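Ectonucleotide pyrophosphatase/phosphodiesterase family member 5 (Mus musculus, PDB 5VEO) probably hydrolyses phosphodiester bonds of nucleotide-related substrates outside the cell with the help of zinc ions and, as the inactive variant studied here, binds AMP. Local coordinates at residues H46-T51 / N348-A353; N218-S223 / P336-H341; R240-E245 / Y269-G274; A256-K261 / I302-D307. The protein carries 1 engineered substitution. All coordinates share one frame; numbering follows the deposited sequence.

Contact 1: residues H46-T51 / N348-A353. With NAG (2-acetamido-2-deoxy-beta-D-glucopyranose), chain G; EDO (1,2-ethanediol), chain K.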
loop_
_atom_site.group_PDB
_atom_site.type_symbol
_atom_site.label_atom_id
_atom_site.label_comp_id
_atom_site.label_asym_id
_atom_site.label_seq_id
_atom_site.Cartn_x
_atom_site.Cartn_y
_atom_site.Cartn_z
ATOM N N HIS A 46 18.787 -1.574 3.725
ATOM C CA HIS A 46 18.099 -0.571 2.916
ATOM C C HIS A 46 18.016 -1.118 1.500
ATOM O O HIS A 46 19.010 -1.630 0.993
ATOM C CB HIS A 46 18.880 0.755 2.972
ATOM C CG HIS A 46 18.324 1.873 2.138
ATOM N ND1 HIS A 46 19.144 2.846 1.605
ATOM C CD2 HIS A 46 17.060 2.197 1.761
ATOM C CE1 HIS A 46 18.411 3.717 0.931
ATOM N NE2 HIS A 46 17.144 3.355 1.019
ATOM N N VAL A 47 16.832 -1.069 0.888
ATOM C CA VAL A 47 16.639 -1.508 -0.490
ATOM C C VAL A 47 16.294 -0.277 -1.323
ATOM O O VAL A 47 15.310 0.406 -1.037
ATOM C CB VAL A 47 15.543 -2.577 -0.605
ATOM C CG1 VAL A 47 15.318 -2.944 -2.068
ATOM C CG2 VAL A 47 15.926 -3.838 0.207
ATOM N N ASN A 48 17.087 -0.005 -2.373
ATOM C CA ASN A 48 16.859 1.208 -3.163
ATOM C C ASN A 48 15.514 1.201 -3.889
ATOM O O ASN A 48 14.787 2.206 -3.870
ATOM C CB ASN A 48 17.973 1.391 -4.195
ATOM C CG ASN A 48 19.236 1.950 -3.606
ATOM O OD1 ASN A 48 19.233 2.584 -2.549
ATOM N ND2 ASN A 48 20.342 1.780 -4.343
ATOM N N GLN A 49 15.215 0.124 -4.624
ATOM C CA GLN A 49 14.092 0.090 -5.567
ATOM C C GLN A 49 13.197 -1.106 -5.268
ATOM O O GLN A 49 13.504 -2.241 -5.641
ATOM C CB GLN A 49 14.575 0.055 -7.013
ATOM C CG GLN A 49 15.093 1.399 -7.471
ATOM C CD GLN A 49 13.998 2.478 -7.540
ATOM O OE1 GLN A 49 13.074 2.398 -8.341
ATOM N NE2 GLN A 49 14.091 3.462 -6.678
ATOM N N VAL A 50 12.071 -0.800 -4.638
ATOM C CA VAL A 50 11.026 -1.761 -4.308
ATOM C C VAL A 50 9.950 -1.648 -5.360
ATOM O O VAL A 50 9.282 -0.608 -5.466
ATOM C CB VAL A 50 10.423 -1.477 -2.933
ATOM C CG1 VAL A 50 9.259 -2.462 -2.633
ATOM C CG2 VAL A 50 11.500 -1.484 -1.868
ATOM N N THR A 51 9.786 -2.692 -6.146
ATOM C CA THR A 51 8.672 -2.732 -7.077
ATOM C C THR A 51 7.442 -3.202 -6.321
ATOM O O THR A 51 7.367 -4.368 -5.896
ATOM C CB THR A 51 8.963 -3.649 -8.255
ATOM O OG1 THR A 51 10.084 -3.146 -8.966
ATOM C CG2 THR A 51 7.780 -3.687 -9.176
ATOM N N ASN A 348 24.402 -2.042 8.140
ATOM C CA ASN A 348 25.027 -1.142 7.170
ATOM C C ASN A 348 25.077 -1.742 5.761
ATOM O O ASN A 348 26.072 -1.601 5.043
ATOM C CB ASN A 348 26.433 -0.734 7.630
ATOM C CG ASN A 348 26.880 0.554 7.009
ATOM O OD1 ASN A 348 26.053 1.413 6.680
ATOM N ND2 ASN A 348 28.188 0.706 6.816
ATOM N N PHE A 349 23.985 -2.379 5.348
ATOM C CA PHE A 349 23.908 -3.116 4.094
ATOM C C PHE A 349 22.873 -2.483 3.174
ATOM O O PHE A 349 21.743 -2.191 3.601
ATOM C CB PHE A 349 23.543 -4.579 4.340
ATOM C CG PHE A 349 23.359 -5.381 3.082
ATOM C CD1 PHE A 349 24.443 -5.657 2.248
ATOM C CD2 PHE A 349 22.111 -5.858 2.721
ATOM C CE1 PHE A 349 24.273 -6.408 1.092
ATOM C CE2 PHE A 349 21.943 -6.614 1.579
ATOM C CZ PHE A 349 23.027 -6.870 0.745
ATOM N N THR A 350 23.248 -2.301 1.912
ATOM C CA THR A 350 22.347 -1.755 0.906
ATOM C C THR A 350 22.210 -2.742 -0.236
ATOM O O THR A 350 23.209 -3.218 -0.786
ATOM C CB THR A 350 22.831 -0.412 0.378
ATOM O OG1 THR A 350 23.018 0.477 1.473
ATOM C CG2 THR A 350 21.797 0.201 -0.587
ATOM N N LYS A 351 20.969 -3.007 -0.600
ATOM C CA LYS A 351 20.579 -3.882 -1.685
ATOM C C LYS A 351 19.868 -3.061 -2.759
ATOM O O LYS A 351 19.105 -2.143 -2.444
ATOM C CB LYS A 351 19.659 -4.965 -1.122
ATOM C CG LYS A 351 19.091 -5.882 -2.108
ATOM C CD LYS A 351 18.406 -6.988 -1.375
ATOM C CE LYS A 351 17.530 -7.728 -2.292
ATOM N NZ LYS A 351 18.249 -8.756 -3.025
ATOM N N GLU A 352 20.072 -3.408 -4.036
ATOM C CA GLU A 352 19.519 -2.557 -5.086
ATOM C C GLU A 352 17.996 -2.677 -5.200
ATOM O O GLU A 352 17.313 -1.654 -5.317
ATOM C CB GLU A 352 20.176 -2.847 -6.428
ATOM C CG GLU A 352 19.577 -2.052 -7.576
ATOM C CD GLU A 352 19.632 -0.529 -7.383
ATOM O OE1 GLU A 352 20.476 -0.025 -6.599
ATOM O OE2 GLU A 352 18.829 0.165 -8.050
ATOM N N ALA A 353 17.443 -3.901 -5.192
ATOM C CA ALA A 353 16.042 -4.067 -5.576
ATOM C C ALA A 353 15.353 -5.233 -4.880
ATOM O O ALA A 353 15.983 -6.223 -4.503
ATOM C CB ALA A 353 15.912 -4.280 -7.091
HETATM C C1 NAG G . 10.723 -9.632 -9.024
HETATM C C2 NAG G . 12.202 -10.098 -9.065
HETATM C C3 NAG G . 12.593 -10.571 -10.464
HETATM C C4 NAG G . 11.592 -11.583 -10.996
HETATM C C5 NAG G . 10.194 -10.988 -10.952
HETATM C C6 NAG G . 9.145 -11.941 -11.462
HETATM C C7 NAG G . 13.666 -9.051 -7.406
HETATM C C8 NAG G . 14.576 -7.901 -7.117
HETATM N N2 NAG G . 13.108 -9.055 -8.620
HETATM O O3 NAG G . 13.883 -11.170 -10.407
HETATM O O4 NAG G . 11.901 -11.931 -12.340
HETATM O O5 NAG G . 9.860 -10.673 -9.595
HETATM O O6 NAG G . 8.852 -12.944 -10.499
HETATM O O7 NAG G . 13.401 -9.919 -6.552
HETATM C C1 EDO K . 5.712 -6.628 -7.698
HETATM O O1 EDO K . 5.857 -6.880 -6.275
HETATM C C2 EDO K . 6.398 -7.670 -8.601
HETATM O O2 EDO K . 6.215 -7.336 -10.008
#

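Contact 2: residues N218-S223 / P336-H341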
loop_
_atom_site.group_PDB
_atom_site.type_symbol
_atom_site.label_atom_id
_atom_site.label_comp_id
_atom_site.label_asym_id
_atom_site.label_seq_id
_atom_site.Cartn_x
_atom_site.Cartn_y
_atom_site.Cartn_z
ATOM N N ASN A 218 12.619 -7.219 15.122
ATOM C CA ASN A 218 13.022 -6.851 13.764
ATOM C C ASN A 218 12.049 -5.783 13.280
ATOM O O ASN A 218 10.871 -6.079 13.047
ATOM C CB ASN A 218 13.012 -8.073 12.860
ATOM C CG ASN A 218 14.059 -9.096 13.275
ATOM O OD1 ASN A 218 15.246 -8.881 13.076
ATOM N ND2 ASN A 218 13.620 -10.181 13.905
ATOM N N LEU A 219 12.539 -4.543 13.179
ATOM C CA LEU A 219 11.750 -3.397 12.748
ATOM C C LEU A 219 11.894 -3.232 11.238
ATOM O O LEU A 219 13.007 -3.069 10.738
ATOM C CB LEU A 219 12.214 -2.132 13.465
ATOM C CG LEU A 219 11.644 -0.802 12.998
ATOM C CD1 LEU A 219 10.129 -0.775 13.206
ATOM C CD2 LEU A 219 12.301 0.334 13.730
ATOM N N ILE A 220 10.779 -3.268 10.524
ATOM C CA ILE A 220 10.767 -3.116 9.074
ATOM C C ILE A 220 9.961 -1.862 8.803
ATOM O O ILE A 220 8.804 -1.774 9.216
ATOM C CB ILE A 220 10.164 -4.346 8.376
ATOM C CG1 ILE A 220 11.023 -5.593 8.677
ATOM C CG2 ILE A 220 9.991 -4.086 6.870
ATOM C CD1 ILE A 220 10.436 -6.875 8.228
ATOM N N VAL A 221 10.578 -0.879 8.140
ATOM C CA VAL A 221 9.939 0.399 7.859
ATOM C C VAL A 221 9.755 0.489 6.350
ATOM O O VAL A 221 10.737 0.475 5.595
ATOM C CB VAL A 221 10.759 1.587 8.384
ATOM C CG1 VAL A 221 10.067 2.911 8.045
ATOM C CG2 VAL A 221 10.981 1.451 9.890
ATOM N N THR A 222 8.515 0.590 5.901
ATOM C CA THR A 222 8.269 0.629 4.468
ATOM C C THR A 222 7.031 1.478 4.202
ATOM O O THR A 222 6.655 2.328 5.018
ATOM C CB THR A 222 8.222 -0.813 3.913
ATOM O OG1 THR A 222 8.213 -0.790 2.478
ATOM C CG2 THR A 222 7.039 -1.612 4.433
ATOM N N SER A 223 6.448 1.301 3.027
ATOM C CA SER A 223 5.297 2.083 2.606
ATOM C C SER A 223 4.591 1.323 1.493
ATOM O O SER A 223 5.047 0.263 1.037
ATOM C CB SER A 223 5.737 3.476 2.162
ATOM O OG SER A 223 4.647 4.330 1.916
ATOM N N PRO A 336 8.074 2.664 -3.022
ATOM C CA PRO A 336 8.206 3.038 -1.615
ATOM C C PRO A 336 9.601 2.801 -1.059
ATOM O O PRO A 336 10.352 1.961 -1.545
ATOM C CB PRO A 336 7.240 2.071 -0.931
ATOM C CG PRO A 336 7.375 0.823 -1.760
ATOM C CD PRO A 336 7.532 1.311 -3.188
ATOM N N ILE A 337 9.869 3.463 0.067
ATOM C CA ILE A 337 11.051 3.155 0.865
ATOM C C ILE A 337 10.961 1.739 1.415
ATOM O O ILE A 337 9.861 1.194 1.648
ATOM C CB ILE A 337 11.238 4.112 2.055
ATOM C CG1 ILE A 337 9.969 4.127 2.916
ATOM C CG2 ILE A 337 11.750 5.439 1.622
ATOM C CD1 ILE A 337 10.178 4.530 4.340
ATOM N N PHE A 338 12.128 1.159 1.690
ATOM C CA PHE A 338 12.222 -0.061 2.495
ATOM C C PHE A 338 13.538 -0.055 3.261
ATOM O O PHE A 338 14.618 0.025 2.657
ATOM C CB PHE A 338 12.127 -1.317 1.627
ATOM C CG PHE A 338 12.155 -2.598 2.411
ATOM C CD1 PHE A 338 10.978 -3.262 2.705
ATOM C CD2 PHE A 338 13.357 -3.135 2.862
ATOM C CE1 PHE A 338 10.998 -4.451 3.444
ATOM C CE2 PHE A 338 13.380 -4.295 3.588
ATOM C CZ PHE A 338 12.192 -4.959 3.882
ATOM N N LEU A 339 13.450 -0.171 4.583
ATOM C CA LEU A 339 14.636 -0.303 5.411
ATOM C C LEU A 339 14.272 -1.125 6.636
ATOM O O LEU A 339 13.100 -1.271 6.967
ATOM C CB LEU A 339 15.225 1.064 5.780
ATOM C CG LEU A 339 14.522 2.109 6.624
ATOM C CD1 LEU A 339 15.525 3.200 7.057
ATOM C CD2 LEU A 339 13.347 2.738 5.860
ATOM N N ALA A 340 15.278 -1.680 7.302
ATOM C CA ALA A 340 14.962 -2.525 8.449
ATOM C C ALA A 340 16.155 -2.627 9.384
ATOM O O ALA A 340 17.308 -2.429 8.988
ATOM C CB ALA A 340 14.529 -3.913 7.998
ATOM N N HIS A 341 15.848 -2.959 10.641
ATOM C CA HIS A 341 16.852 -3.127 11.683
ATOM C C HIS A 341 16.400 -4.228 12.618
ATOM O O HIS A 341 15.232 -4.274 12.988
ATOM C CB HIS A 341 17.037 -1.852 12.505
ATOM C CG HIS A 341 17.791 -2.075 13.777
ATOM N ND1 HIS A 341 17.174 -2.491 14.939
ATOM C CD2 HIS A 341 19.108 -1.962 14.065
ATOM C CE1 HIS A 341 18.087 -2.625 15.890
ATOM N NE2 HIS A 341 19.266 -2.314 15.385
#

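Contact 3: residues R240-E245 / Y269-G274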
loop_
_atom_site.group_PDB
_atom_site.type_symbol
_atom_site.label_atom_id
_atom_site.label_comp_id
_atom_site.label_asym_id
_atom_site.label_seq_id
_atom_site.Cartn_x
_atom_site.Cartn_y
_atom_site.Cartn_z
ATOM N N ARG A 240 -15.488 15.161 -22.171
ATOM C CA ARG A 240 -15.176 15.618 -23.519
ATOM C C ARG A 240 -15.342 14.508 -24.547
ATOM O O ARG A 240 -15.471 14.799 -25.742
ATOM C CB ARG A 240 -13.748 16.152 -23.588
ATOM C CG ARG A 240 -13.526 17.511 -22.903
ATOM C CD ARG A 240 -12.166 18.130 -23.283
ATOM N NE ARG A 240 -11.834 17.871 -24.687
ATOM C CZ ARG A 240 -10.711 18.227 -25.300
ATOM N NH1 ARG A 240 -9.756 18.881 -24.651
ATOM N NH2 ARG A 240 -10.553 17.917 -26.579
ATOM N N TYR A 241 -15.367 13.252 -24.110
ATOM C CA TYR A 241 -15.406 12.089 -24.990
ATOM C C TYR A 241 -16.613 11.197 -24.781
ATOM O O TYR A 241 -17.081 10.586 -25.747
ATOM C CB TYR A 241 -14.156 11.223 -24.779
ATOM C CG TYR A 241 -12.899 12.045 -24.694
ATOM C CD1 TYR A 241 -12.377 12.656 -25.821
ATOM C CD2 TYR A 241 -12.248 12.234 -23.483
ATOM C CE1 TYR A 241 -11.241 13.434 -25.750
ATOM C CE2 TYR A 241 -11.106 12.995 -23.403
ATOM C CZ TYR A 241 -10.606 13.596 -24.539
ATOM O OH TYR A 241 -9.466 14.353 -24.449
ATOM N N LEU A 242 -17.107 11.089 -23.547
ATOM C CA LEU A 242 -18.081 10.084 -23.157
ATOM C C LEU A 242 -19.324 10.750 -22.604
ATOM O O LEU A 242 -19.242 11.768 -21.905
ATOM C CB LEU A 242 -17.539 9.143 -22.068
ATOM C CG LEU A 242 -16.289 8.308 -22.295
ATOM C CD1 LEU A 242 -15.947 7.494 -21.032
ATOM C CD2 LEU A 242 -16.490 7.393 -23.477
ATOM N N ASP A 243 -20.468 10.144 -22.912
ATOM C CA ASP A 243 -21.738 10.504 -22.308
ATOM C C ASP A 243 -21.823 9.876 -20.921
ATOM O O ASP A 243 -21.836 8.649 -20.792
ATOM C CB ASP A 243 -22.858 10.014 -23.224
ATOM C CG ASP A 243 -24.234 10.332 -22.702
ATOM O OD1 ASP A 243 -24.378 10.649 -21.503
ATOM O OD2 ASP A 243 -25.184 10.237 -23.521
ATOM N N LYS A 244 -21.876 10.717 -19.883
ATOM C CA LYS A 244 -21.862 10.235 -18.505
ATOM C C LYS A 244 -23.019 9.295 -18.190
ATOM O O LYS A 244 -22.919 8.506 -17.243
ATOM C CB LYS A 244 -21.888 11.424 -17.544
ATOM C CG LYS A 244 -23.169 12.250 -17.611
ATOM C CD LYS A 244 -23.067 13.529 -16.773
ATOM C CE LYS A 244 -24.322 14.400 -16.883
ATOM N NZ LYS A 244 -25.573 13.640 -16.606
ATOM N N GLU A 245 -24.113 9.352 -18.948
ATOM C CA GLU A 245 -25.237 8.456 -18.709
ATOM C C GLU A 245 -24.977 7.034 -19.175
ATOM O O GLU A 245 -25.774 6.145 -18.867
ATOM C CB GLU A 245 -26.497 8.957 -19.421
ATOM C CG GLU A 245 -26.962 10.331 -19.008
ATOM C CD GLU A 245 -27.318 10.418 -17.538
ATOM O OE1 GLU A 245 -27.859 9.429 -16.992
ATOM O OE2 GLU A 245 -27.056 11.478 -16.925
ATOM N N TYR A 269 -15.745 2.275 -25.469
ATOM C CA TYR A 269 -14.389 1.947 -25.875
ATOM C C TYR A 269 -13.967 2.753 -27.101
ATOM O O TYR A 269 -12.865 3.309 -27.129
ATOM C CB TYR A 269 -14.259 0.449 -26.130
ATOM C CG TYR A 269 -12.855 0.076 -26.504
ATOM C CD1 TYR A 269 -12.479 -0.016 -27.829
ATOM C CD2 TYR A 269 -11.892 -0.146 -25.532
ATOM C CE1 TYR A 269 -11.187 -0.337 -28.184
ATOM C CE2 TYR A 269 -10.596 -0.466 -25.874
ATOM C CZ TYR A 269 -10.251 -0.567 -27.203
ATOM O OH TYR A 269 -8.963 -0.884 -27.548
ATOM N N ASP A 270 -14.833 2.833 -28.131
ATOM C CA ASP A 270 -14.444 3.513 -29.367
ATOM C C ASP A 270 -14.291 5.018 -29.165
ATOM O O ASP A 270 -13.472 5.654 -29.843
ATOM C CB ASP A 270 -15.466 3.269 -30.479
ATOM C CG ASP A 270 -15.498 1.836 -30.944
ATOM O OD1 ASP A 270 -14.575 1.065 -30.612
ATOM O OD2 ASP A 270 -16.456 1.486 -31.662
ATOM N N ALA A 271 -15.083 5.601 -28.261
ATOM C CA ALA A 271 -14.973 7.024 -27.968
ATOM C C ALA A 271 -13.710 7.341 -27.180
ATOM O O ALA A 271 -13.139 8.422 -27.343
ATOM C CB ALA A 271 -16.187 7.494 -27.177
ATOM N N LEU A 272 -13.261 6.421 -26.333
ATOM C CA LEU A 272 -12.174 6.722 -25.407
ATOM C C LEU A 272 -10.818 6.211 -25.875
ATOM O O LEU A 272 -9.800 6.882 -25.640
ATOM C CB LEU A 272 -12.507 6.142 -24.025
ATOM C CG LEU A 272 -11.792 6.795 -22.854
ATOM C CD1 LEU A 272 -12.169 8.272 -22.714
ATOM C CD2 LEU A 272 -12.126 6.033 -21.576
ATOM N N ALA A 273 -10.772 5.078 -26.577
ATOM C CA ALA A 273 -9.488 4.526 -26.987
ATOM C C ALA A 273 -8.833 5.437 -28.016
ATOM O O ALA A 273 -9.421 5.739 -29.060
ATOM C CB ALA A 273 -9.658 3.122 -27.559
ATOM N N GLY A 274 -7.604 5.861 -27.732
ATOM C CA GLY A 274 -6.891 6.756 -28.625
ATOM C C GLY A 274 -7.386 8.182 -28.627
ATOM O O GLY A 274 -6.924 8.986 -29.450
#

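Contact 4: residues A256-K261 / I302-D307. With NAG (2-acetamido-2-deoxy-beta-D-glucopyranose), chain B.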
loop_
_atom_site.group_PDB
_atom_site.type_symbol
_atom_site.label_atom_id
_atom_site.label_comp_id
_atom_site.label_asym_id
_atom_site.label_seq_id
_atom_site.Cartn_x
_atom_site.Cartn_y
_atom_site.Cartn_z
ATOM N N ALA A 256 -8.839 4.709 -14.275
ATOM C CA ALA A 256 -10.288 4.802 -14.374
ATOM C C ALA A 256 -10.854 3.414 -14.652
ATOM O O ALA A 256 -10.561 2.807 -15.690
ATOM C CB ALA A 256 -10.680 5.789 -15.472
ATOM N N ALA A 257 -11.647 2.923 -13.725
ATOM C CA ALA A 257 -12.274 1.615 -13.833
ATOM C C ALA A 257 -13.692 1.878 -14.300
ATOM O O ALA A 257 -14.487 2.462 -13.560
ATOM C CB ALA A 257 -12.238 0.889 -12.495
ATOM N N ILE A 258 -13.984 1.491 -15.542
ATOM C CA ILE A 258 -15.177 1.927 -16.262
ATOM C C ILE A 258 -16.070 0.721 -16.524
ATOM O O ILE A 258 -15.626 -0.278 -17.098
ATOM C CB ILE A 258 -14.795 2.637 -17.570
ATOM C CG1 ILE A 258 -14.123 3.976 -17.240
ATOM C CG2 ILE A 258 -16.032 2.852 -18.475
ATOM C CD1 ILE A 258 -13.496 4.665 -18.412
ATOM N N LEU A 259 -17.319 0.825 -16.095
ATOM C CA LEU A 259 -18.336 -0.193 -16.349
ATOM C C LEU A 259 -19.356 0.401 -17.306
ATOM O O LEU A 259 -20.250 1.149 -16.872
ATOM C CB LEU A 259 -19.007 -0.614 -15.044
ATOM C CG LEU A 259 -20.160 -1.623 -15.166
ATOM C CD1 LEU A 259 -19.692 -2.879 -15.841
ATOM C CD2 LEU A 259 -20.696 -1.916 -13.787
ATOM N N PRO A 260 -19.251 0.139 -18.609
ATOM C CA PRO A 260 -20.259 0.651 -19.539
ATOM C C PRO A 260 -21.618 0.074 -19.192
ATOM O O PRO A 260 -21.720 -1.065 -18.731
ATOM C CB PRO A 260 -19.773 0.154 -20.907
ATOM C CG PRO A 260 -18.323 -0.104 -20.729
ATOM C CD PRO A 260 -18.196 -0.604 -19.311
ATOM N N LYS A 261 -22.654 0.881 -19.385
ATOM C CA LYS A 261 -24.009 0.361 -19.299
ATOM C C LYS A 261 -24.219 -0.694 -20.377
ATOM O O LYS A 261 -23.458 -0.800 -21.341
ATOM C CB LYS A 261 -25.027 1.483 -19.461
ATOM C CG LYS A 261 -24.845 2.604 -18.475
ATOM C CD LYS A 261 -25.697 2.474 -17.245
ATOM C CE LYS A 261 -25.583 3.775 -16.467
ATOM N NZ LYS A 261 -26.707 4.058 -15.543
ATOM N N ILE A 302 -13.492 -2.133 -18.822
ATOM C CA ILE A 302 -12.578 -1.175 -19.428
ATOM C C ILE A 302 -11.780 -0.554 -18.297
ATOM O O ILE A 302 -12.352 -0.135 -17.285
ATOM C CB ILE A 302 -13.318 -0.088 -20.229
ATOM C CG1 ILE A 302 -14.006 -0.709 -21.446
ATOM C CG2 ILE A 302 -12.359 1.010 -20.681
ATOM C CD1 ILE A 302 -14.872 0.250 -22.248
ATOM N N VAL A 303 -10.473 -0.487 -18.479
ATOM C CA VAL A 303 -9.572 0.131 -17.517
ATOM C C VAL A 303 -8.711 1.100 -18.306
ATOM O O VAL A 303 -8.017 0.688 -19.242
ATOM C CB VAL A 303 -8.713 -0.906 -16.777
ATOM C CG1 VAL A 303 -7.674 -0.227 -15.880
ATOM C CG2 VAL A 303 -9.581 -1.809 -15.940
ATOM N N ALA A 304 -8.792 2.389 -17.959
ATOM C CA ALA A 304 -8.112 3.442 -18.688
ATOM C C ALA A 304 -7.073 4.050 -17.762
ATOM O O ALA A 304 -7.418 4.573 -16.698
ATOM C CB ALA A 304 -9.099 4.497 -19.184
ATOM N N VAL A 305 -5.810 3.986 -18.172
ATOM C CA VAL A 305 -4.679 4.304 -17.310
ATOM C C VAL A 305 -4.047 5.603 -17.790
ATOM O O VAL A 305 -3.589 5.699 -18.941
ATOM C CB VAL A 305 -3.636 3.175 -17.309
ATOM C CG1 VAL A 305 -2.469 3.563 -16.414
ATOM C CG2 VAL A 305 -4.262 1.846 -16.897
ATOM N N ALA A 306 -4.004 6.596 -16.908
ATOM C CA ALA A 306 -3.328 7.851 -17.230
ATOM C C ALA A 306 -1.826 7.701 -17.059
ATOM O O ALA A 306 -1.354 7.004 -16.148
ATOM C CB ALA A 306 -3.820 8.987 -16.342
ATOM N N ASP A 307 -1.082 8.356 -17.949
ATOM C CA ASP A 307 0.365 8.437 -17.814
ATOM C C ASP A 307 0.750 9.219 -16.563
ATOM O O ASP A 307 -0.027 10.016 -16.025
ATOM C CB ASP A 307 0.994 9.104 -19.034
ATOM C CG ASP A 307 0.908 8.243 -20.286
ATOM O OD1 ASP A 307 0.879 6.974 -20.185
ATOM O OD2 ASP A 307 0.895 8.856 -21.376
HETATM C C1 NAG B . 1.941 12.188 -22.851
HETATM C C2 NAG B . 3.232 11.474 -22.514
HETATM C C3 NAG B . 4.381 11.970 -23.405
HETATM C C4 NAG B . 4.002 12.032 -24.884
HETATM C C5 NAG B . 2.653 12.702 -25.070
HETATM C C6 NAG B . 2.146 12.637 -26.498
HETATM C C7 NAG B . 3.978 10.754 -20.269
HETATM C C8 NAG B . 4.308 11.221 -18.879
HETATM N N2 NAG B . 3.562 11.701 -21.111
HETATM O O3 NAG B . 5.482 11.086 -23.253
HETATM O O4 NAG B . 4.984 12.811 -25.576
HETATM O O5 NAG B . 1.665 12.053 -24.272
HETATM O O6 NAG B . 1.273 13.735 -26.711
HETATM O O7 NAG B . 4.100 9.584 -20.603
#

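Contact 1: residues H46-T51 / N348-A353
Asn48 and Glu352 meet at the corner where both parallel strands turn, their side chains crossing at about a right angle. Asn48 ND2 donates to Glu352 OE1 over 2.9 Å, in the plane of its own amide but from above the carboxylate plane, the two planes being 72° apart. Glu352 reaches back because its chain, with CG anti to the backbone N, bends at chi2 (58°); its OE2 lies 4.0 Å from Gln49 CG. Under this pair, backbone bonds zip the strands: Lys351 N donates to His46 O at 2.9 Å, nearly straight, and Asn48 N to Lys351 O at 2.9 Å. Just past the corner, Gln49 N donates to Glu352 O at 2.8 Å. Val47 and Lys351 lie side by side, Val47 CG2 4.1 Å from Lys351 CB, while Val47 CG1 packs on Ala353 C at 3.6 Å. Farther out, Lys351 NZ is held by Asp383 and the carbonyl of Asn380, and Gln49 OE1 by His335. Val47 and Val50 lean on Phe338 of the next strand. This parallel pairing puts strand 349-355 at the border of the large mixed sheet of the alkaline phosphatase-like fold.

Contact 2: residues N218-S223 / P336-H341
The Phe338 ring has Thr222 OG1 at its edge, near the ring plane and 3.7 Å from Phe338 CD1, while Ile220 CG2 approaches obliquely to 3.6 Å from Phe338 CE1. The His341 ring turns away from strand 218-222 and stacks on Trp214. Both strands belong to the central mixed sheet of the alkaline phosphatase-like fold, where 338-341 runs antiparallel to 218-222 at 166°. Leu219 with His341 and Val221 with Leu339 are hydrogen-bonded pairs, each closed by two backbone bonds; Val221 N to Leu339 O, at 2.8 Å, is the straightest. On the face of Val221, Leu339 stands in the crowded chi1 position (64°), which lays its CD2 3.8 Å from Val221 CB, and helix 35-42 packs on Leu339. On the face of Ile220, CG1 touches Ala340 CB at 3.9 Å. With OG1 anti to the backbone N, Thr222 OG1 donates in the carbonyl plane to Ile337 O at 2.7 Å. A valine here lacks the hydroxyl, and the tie to the carbonyl of Ile337 would probably be looser. Ser223 precedes the zinc ligands Asp224 and His225, its OG gripped by Phe21 O and Phe24 N.

Contact 3: residues R240-E245 / Y269-G274
Apolar packing carries the contact between the loop 240-245 and the last turn of helix 265-272. Leu242 CD2 rests against Ala271 CB at 3.7 Å, and Leu242 CD1 reaches Leu272 CD2 at 4.1 Å, the two leucine chains crossing at about a right angle. Leu272, its CG anti to the backbone N (chi1 -157°), sends the other branch to the tyrosine: its CD1 lies 4.0 Å from Tyr241 CD2, approaching the ring obliquely. Arg240 CB sits over the centre of one face of that ring. The carbonyl oxygen of Tyr241 also touches the Ala271 side chain, O to CB 3.5 Å. The helix thus meets the loop that joins strands 235-237 and 247-249, while Leu272 also packs on Leu279 and Val281 of the four-stranded antiparallel sheet. In the backbone, Ala273 N closes the final helical turn on Tyr269 O. Polar bonds shape the loop itself. Asp243 OD1 accepts from Glu245 N at 2.9 Å, an Asx turn, and Lys244 NZ forms a salt bridge with Glu245 OE2 at 2.6 Å, using the anti lone pair of that oxygen.

Contact 4: residues A256-K261 / I302-D307
Ile258 and Ile302 face each other as a hydrogen-bonded antiparallel pair, with Ile258 CB 4.1 Å from Ile302 CB on the same side of the sheet. Both hold CG1 beside the backbone N and anti to the carbonyl carbon (chi1 -69° and -66°), with CG2 anti to the backbone N. From Ile302 the CD1 end runs to Pro260, meeting its CG at 3.8 Å where the two side chains cross obliquely. Ile258 sends its CD1 toward Ala304 CB, 4.5 Å away and roughly at right angles to the reach of Ile302, and Ala304 CB in turn stands 4.2 Å from Ala256 CB. Val268 of helix 265-272 packs on both isoleucines, so this face is the one turned to the helix; Ala257 and Val303 point to the other. The backbone fixes the register: Ala256 N and Ala304 N each donate to the other residue's O, and Ile258 N binds Ile302 O at 2.9 Å, whereas the return bond from Ile302 N is weak. Past the strand end, Asp307 OD2 bonds to the glycan-bearing Asn278 and lies 3.4 Å from O7 of the NAG. An alanine here has no carboxylate to bond the amide of Asn278, and the base of the glycan would probably be less firmly placed. Strands 255-260 and 302-306 form the middle of a four-stranded antiparallel sheet with helix 265-272 laid over one face.

From the N terminus, strand 45-51 comes first and waits nearly 300 residues for its partner 349-355, so contact 1 closes the longest loop. Contact 2, joining 218-223 to 336-341, nests inside it. The two touch, because strand 338-341 lies between 218-222 and 45-51 in the large mixed sheet, Val47 N probably bonding to Phe338 O. Within the loop of contact 2 the chain leaves for the four-stranded sheet: contact 3 joins 240-245 to 269-274, and contact 4 opens between them at 256-261 and closes at 302-307, so the two cross. These also touch: Leu272 packs on Ile258 and Ala304, tying loop, helix and sheet together. Centres of contacts 2 and 4 lie about 33 Å apart.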